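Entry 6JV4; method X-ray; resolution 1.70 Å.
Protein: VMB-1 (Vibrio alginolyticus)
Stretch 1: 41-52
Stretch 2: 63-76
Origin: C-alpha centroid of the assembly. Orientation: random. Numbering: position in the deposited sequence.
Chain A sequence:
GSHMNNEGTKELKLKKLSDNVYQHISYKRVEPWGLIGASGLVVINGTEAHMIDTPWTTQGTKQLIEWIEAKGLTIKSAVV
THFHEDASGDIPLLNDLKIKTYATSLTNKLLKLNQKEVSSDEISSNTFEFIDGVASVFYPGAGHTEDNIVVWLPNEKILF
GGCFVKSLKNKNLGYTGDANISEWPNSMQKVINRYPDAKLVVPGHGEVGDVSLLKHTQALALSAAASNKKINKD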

# COMPACT_ATOMS: atom_id res chain seq x y z
N LEU A 41 -1.50 3.68 -5.06
CA LEU A 41 -2.08 4.99 -5.40
C LEU A 41 -1.03 5.90 -6.03
O LEU A 41 0.16 5.78 -5.75
CB LEU A 41 -2.74 5.66 -4.20
CG LEU A 41 -3.84 4.87 -3.48
CD1 LEU A 41 -4.34 5.69 -2.32
CD2 LEU A 41 -5.01 4.54 -4.41
N VAL A 42 -1.54 6.88 -6.76
CA VAL A 42 -0.78 8.09 -7.12
C VAL A 42 -1.54 9.27 -6.55
O VAL A 42 -2.76 9.35 -6.79
CB VAL A 42 -0.59 8.25 -8.63
CG1 VAL A 42 0.07 9.56 -8.94
CG2 VAL A 42 0.19 7.11 -9.25
N VAL A 43 -0.87 10.05 -5.73
CA VAL A 43 -1.46 11.23 -5.07
C VAL A 43 -0.81 12.46 -5.69
O VAL A 43 0.44 12.58 -5.69
CB VAL A 43 -1.36 11.18 -3.55
CG1 VAL A 43 -1.99 12.41 -2.89
CG2 VAL A 43 -2.00 9.91 -3.02
N ILE A 44 -1.67 13.37 -6.14
CA ILE A 44 -1.23 14.62 -6.84
C ILE A 44 -1.46 15.78 -5.87
O ILE A 44 -2.58 15.90 -5.33
CB ILE A 44 -2.00 14.81 -8.15
CG1 ILE A 44 -1.79 13.65 -9.11
CG2 ILE A 44 -1.65 16.15 -8.81
CD1 ILE A 44 -2.79 13.59 -10.20
N ASN A 45 -0.41 16.58 -5.70
CA ASN A 45 -0.35 17.78 -4.83
C ASN A 45 0.26 18.92 -5.66
O ASN A 45 1.49 18.98 -5.77
CB ASN A 45 0.42 17.49 -3.54
CG ASN A 45 0.41 18.64 -2.56
OD1 ASN A 45 -0.62 19.27 -2.42
ND2 ASN A 45 1.50 18.90 -1.87
N GLY A 46 -0.60 19.75 -6.25
CA GLY A 46 -0.22 20.81 -7.21
C GLY A 46 0.41 20.18 -8.42
O GLY A 46 -0.32 19.44 -9.12
N THR A 47 1.69 20.42 -8.66
CA THR A 47 2.40 19.83 -9.82
C THR A 47 3.26 18.65 -9.38
O THR A 47 4.03 18.18 -10.21
CB THR A 47 3.26 20.86 -10.58
OG1 THR A 47 4.19 21.39 -9.66
CG2 THR A 47 2.39 21.93 -11.20
N GLU A 48 3.18 18.25 -8.11
CA GLU A 48 4.00 17.13 -7.61
C GLU A 48 3.11 15.89 -7.49
O GLU A 48 1.94 15.99 -7.12
CB GLU A 48 4.66 17.49 -6.29
CG GLU A 48 5.52 18.74 -6.39
CD GLU A 48 6.16 19.14 -5.08
OE1 GLU A 48 5.55 18.88 -4.01
OE2 GLU A 48 7.25 19.73 -5.13
N ALA A 49 3.66 14.74 -7.84
CA ALA A 49 2.96 13.46 -7.69
C ALA A 49 3.77 12.58 -6.75
O ALA A 49 5.02 12.70 -6.67
CB ALA A 49 2.81 12.76 -9.01
N HIS A 50 3.05 11.64 -6.14
CA HIS A 50 3.63 10.75 -5.12
C HIS A 50 3.04 9.37 -5.30
O HIS A 50 1.84 9.28 -5.59
CB HIS A 50 3.33 11.30 -3.75
CG HIS A 50 3.79 12.70 -3.54
ND1 HIS A 50 5.00 12.97 -2.96
CD2 HIS A 50 3.19 13.89 -3.77
CE1 HIS A 50 5.13 14.30 -2.84
NE2 HIS A 50 4.04 14.87 -3.32
N MET A 51 3.86 8.34 -5.18
CA MET A 51 3.36 6.94 -5.24
C MET A 51 3.14 6.40 -3.84
O MET A 51 4.01 6.62 -2.95
CB MET A 51 4.34 6.02 -5.97
CG MET A 51 4.50 6.32 -7.37
SD MET A 51 5.59 5.01 -8.07
CE MET A 51 6.09 5.91 -9.53
N ILE A 52 2.08 5.63 -3.67
CA ILE A 52 1.85 4.76 -2.51
C ILE A 52 1.91 3.33 -3.05
O ILE A 52 1.00 2.97 -3.79
CB ILE A 52 0.52 5.11 -1.80
CG1 ILE A 52 0.53 6.56 -1.29
CG2 ILE A 52 0.27 4.11 -0.69
CD1 ILE A 52 -0.80 6.97 -0.75
N GLN A 63 6.18 2.61 -16.80
CA GLN A 63 4.99 3.13 -17.52
C GLN A 63 4.27 4.16 -16.65
O GLN A 63 3.80 5.21 -17.18
CB GLN A 63 4.06 2.00 -17.92
CG GLN A 63 4.66 1.09 -19.00
CD GLN A 63 3.97 -0.25 -19.00
OE1 GLN A 63 2.97 -0.46 -18.32
NE2 GLN A 63 4.47 -1.19 -19.80
N LEU A 64 4.21 3.90 -15.34
CA LEU A 64 3.52 4.84 -14.41
C LEU A 64 4.31 6.16 -14.37
O LEU A 64 3.66 7.23 -14.41
CB LEU A 64 3.42 4.22 -13.02
CG LEU A 64 2.66 5.08 -12.01
CD1 LEU A 64 1.27 5.43 -12.51
CD2 LEU A 64 2.59 4.39 -10.65
N ILE A 65 5.62 6.10 -14.28
CA ILE A 65 6.47 7.34 -14.27
C ILE A 65 6.25 8.10 -15.59
O ILE A 65 6.05 9.34 -15.54
CB ILE A 65 7.94 6.97 -14.04
CG1 ILE A 65 8.15 6.54 -12.58
CG2 ILE A 65 8.90 8.10 -14.42
CD1 ILE A 65 9.42 5.80 -12.38
N GLU A 66 6.19 7.40 -16.71
CA GLU A 66 5.94 8.06 -18.04
C GLU A 66 4.59 8.77 -18.00
O GLU A 66 4.48 9.93 -18.46
CB GLU A 66 6.00 7.06 -19.20
CG GLU A 66 7.40 6.57 -19.51
CD GLU A 66 7.51 5.23 -20.25
OE1 GLU A 66 8.63 4.64 -20.22
OE2 GLU A 66 6.49 4.78 -20.86
N TRP A 67 3.55 8.11 -17.50
CA TRP A 67 2.18 8.68 -17.46
C TRP A 67 2.16 9.92 -16.58
O TRP A 67 1.56 10.93 -17.01
CB TRP A 67 1.17 7.66 -16.96
CG TRP A 67 -0.22 8.18 -16.81
CD1 TRP A 67 -1.19 8.22 -17.76
CD2 TRP A 67 -0.83 8.64 -15.59
NE1 TRP A 67 -2.36 8.69 -17.22
CE2 TRP A 67 -2.16 8.97 -15.90
CE3 TRP A 67 -0.36 8.85 -14.29
CZ2 TRP A 67 -3.05 9.46 -14.94
CZ3 TRP A 67 -1.23 9.35 -13.35
CH2 TRP A 67 -2.55 9.67 -13.67
N ILE A 68 2.78 9.84 -15.40
CA ILE A 68 2.85 11.00 -14.46
C ILE A 68 3.51 12.18 -15.18
O ILE A 68 2.95 13.29 -15.16
CB ILE A 68 3.56 10.63 -13.15
CG1 ILE A 68 2.70 9.63 -12.36
CG2 ILE A 68 3.87 11.87 -12.33
CD1 ILE A 68 3.43 9.07 -11.16
N GLU A 69 4.69 11.96 -15.75
CA GLU A 69 5.48 13.05 -16.38
C GLU A 69 4.71 13.59 -17.60
O GLU A 69 4.76 14.82 -17.78
CB GLU A 69 6.88 12.53 -16.67
CG GLU A 69 7.66 12.27 -15.40
CD GLU A 69 9.13 11.88 -15.54
OE1 GLU A 69 9.53 11.49 -16.64
OE2 GLU A 69 9.85 11.91 -14.52
N ALA A 70 4.01 12.75 -18.37
CA ALA A 70 3.23 13.18 -19.56
C ALA A 70 2.04 14.05 -19.13
O ALA A 70 1.48 14.75 -19.99
CB ALA A 70 2.77 12.02 -20.40
N LYS A 71 1.65 14.04 -17.85
CA LYS A 71 0.57 14.93 -17.34
C LYS A 71 1.17 16.27 -16.89
O LYS A 71 0.42 17.09 -16.37
CB LYS A 71 -0.21 14.25 -16.21
CG LYS A 71 -1.20 13.21 -16.69
CD LYS A 71 -1.86 12.43 -15.57
CE LYS A 71 -2.62 13.28 -14.56
NZ LYS A 71 -3.84 13.88 -15.15
N GLY A 72 2.46 16.48 -17.07
CA GLY A 72 3.17 17.69 -16.64
C GLY A 72 3.47 17.69 -15.14
O GLY A 72 3.79 18.75 -14.60
N LEU A 73 3.47 16.52 -14.50
CA LEU A 73 3.77 16.41 -13.06
C LEU A 73 5.21 15.92 -12.84
O LEU A 73 5.75 15.25 -13.71
CB LEU A 73 2.76 15.43 -12.46
CG LEU A 73 1.29 15.78 -12.63
CD1 LEU A 73 0.40 14.64 -12.16
CD2 LEU A 73 0.93 17.08 -11.89
N THR A 74 5.79 16.29 -11.70
CA THR A 74 7.09 15.80 -11.19
C THR A 74 6.82 14.68 -10.17
O THR A 74 6.11 14.93 -9.17
CB THR A 74 7.89 16.90 -10.51
OG1 THR A 74 8.08 17.87 -11.54
CG2 THR A 74 9.25 16.47 -10.01
N ILE A 75 7.41 13.51 -10.38
CA ILE A 75 7.32 12.42 -9.37
C ILE A 75 8.33 12.73 -8.27
O ILE A 75 9.55 12.60 -8.49
CB ILE A 75 7.46 11.05 -10.07
CG1 ILE A 75 7.59 9.94 -9.03
CG2 ILE A 75 8.62 11.02 -11.07
CD1 ILE A 75 6.35 9.71 -8.23
N LYS A 76 7.83 13.14 -7.11
CA LYS A 76 8.61 13.68 -5.96
C LYS A 76 9.03 12.57 -5.01
O LYS A 76 10.17 12.59 -4.49
CB LYS A 76 7.81 14.71 -5.15
CG LYS A 76 7.95 16.13 -5.67
CD LYS A 76 9.37 16.66 -5.57
CE LYS A 76 9.54 18.03 -6.19
NZ LYS A 76 10.93 18.52 -6.02

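Stretch 1 is a β-hairpin: strands 41-45 and 48-52 are joined by a type II' turn from N45 to E48, with G46 at positive phi (62°). Stretch 2 runs from a helix through a Schellman motif, where G72 takes phi 79°, into strand 74-76. That strand pairs in parallel with 48-52, E48 in register with T74 and A49 with I75 (CA-CA 4.9 and 4.8 Å). Three nearly linear hydrogen bonds (169-171°) define the pairing: T74 N to T47 O at 3.0 Å, A49 N to T74 O at 2.8 Å, and K76 N to A49 O at 2.9 Å. The helix axis lies 9.8 Å from that of strand 48-52 and runs nearly antiparallel to it (160°), so the chain reverses before pairing.

On the sheet face bearing A49 and I75, the helix supplies apolar cover. The small A49 CB lies 3.6 Å from I68 CG2, V42 CG2 meets L64 CD1 at 3.8 Å, and M51 CE reaches I65 CG1 at 3.7 Å. Beyond the helix, I44 CG1 packs on L73 CD1 at 3.9 Å. On the face bearing E48 and T74, chemistry turns polar: E48 OE2 and K76 NZ form a long salt bridge at 4.0 Å, while H50 CE1 approaches K76 CB obliquely at 3.6 Å.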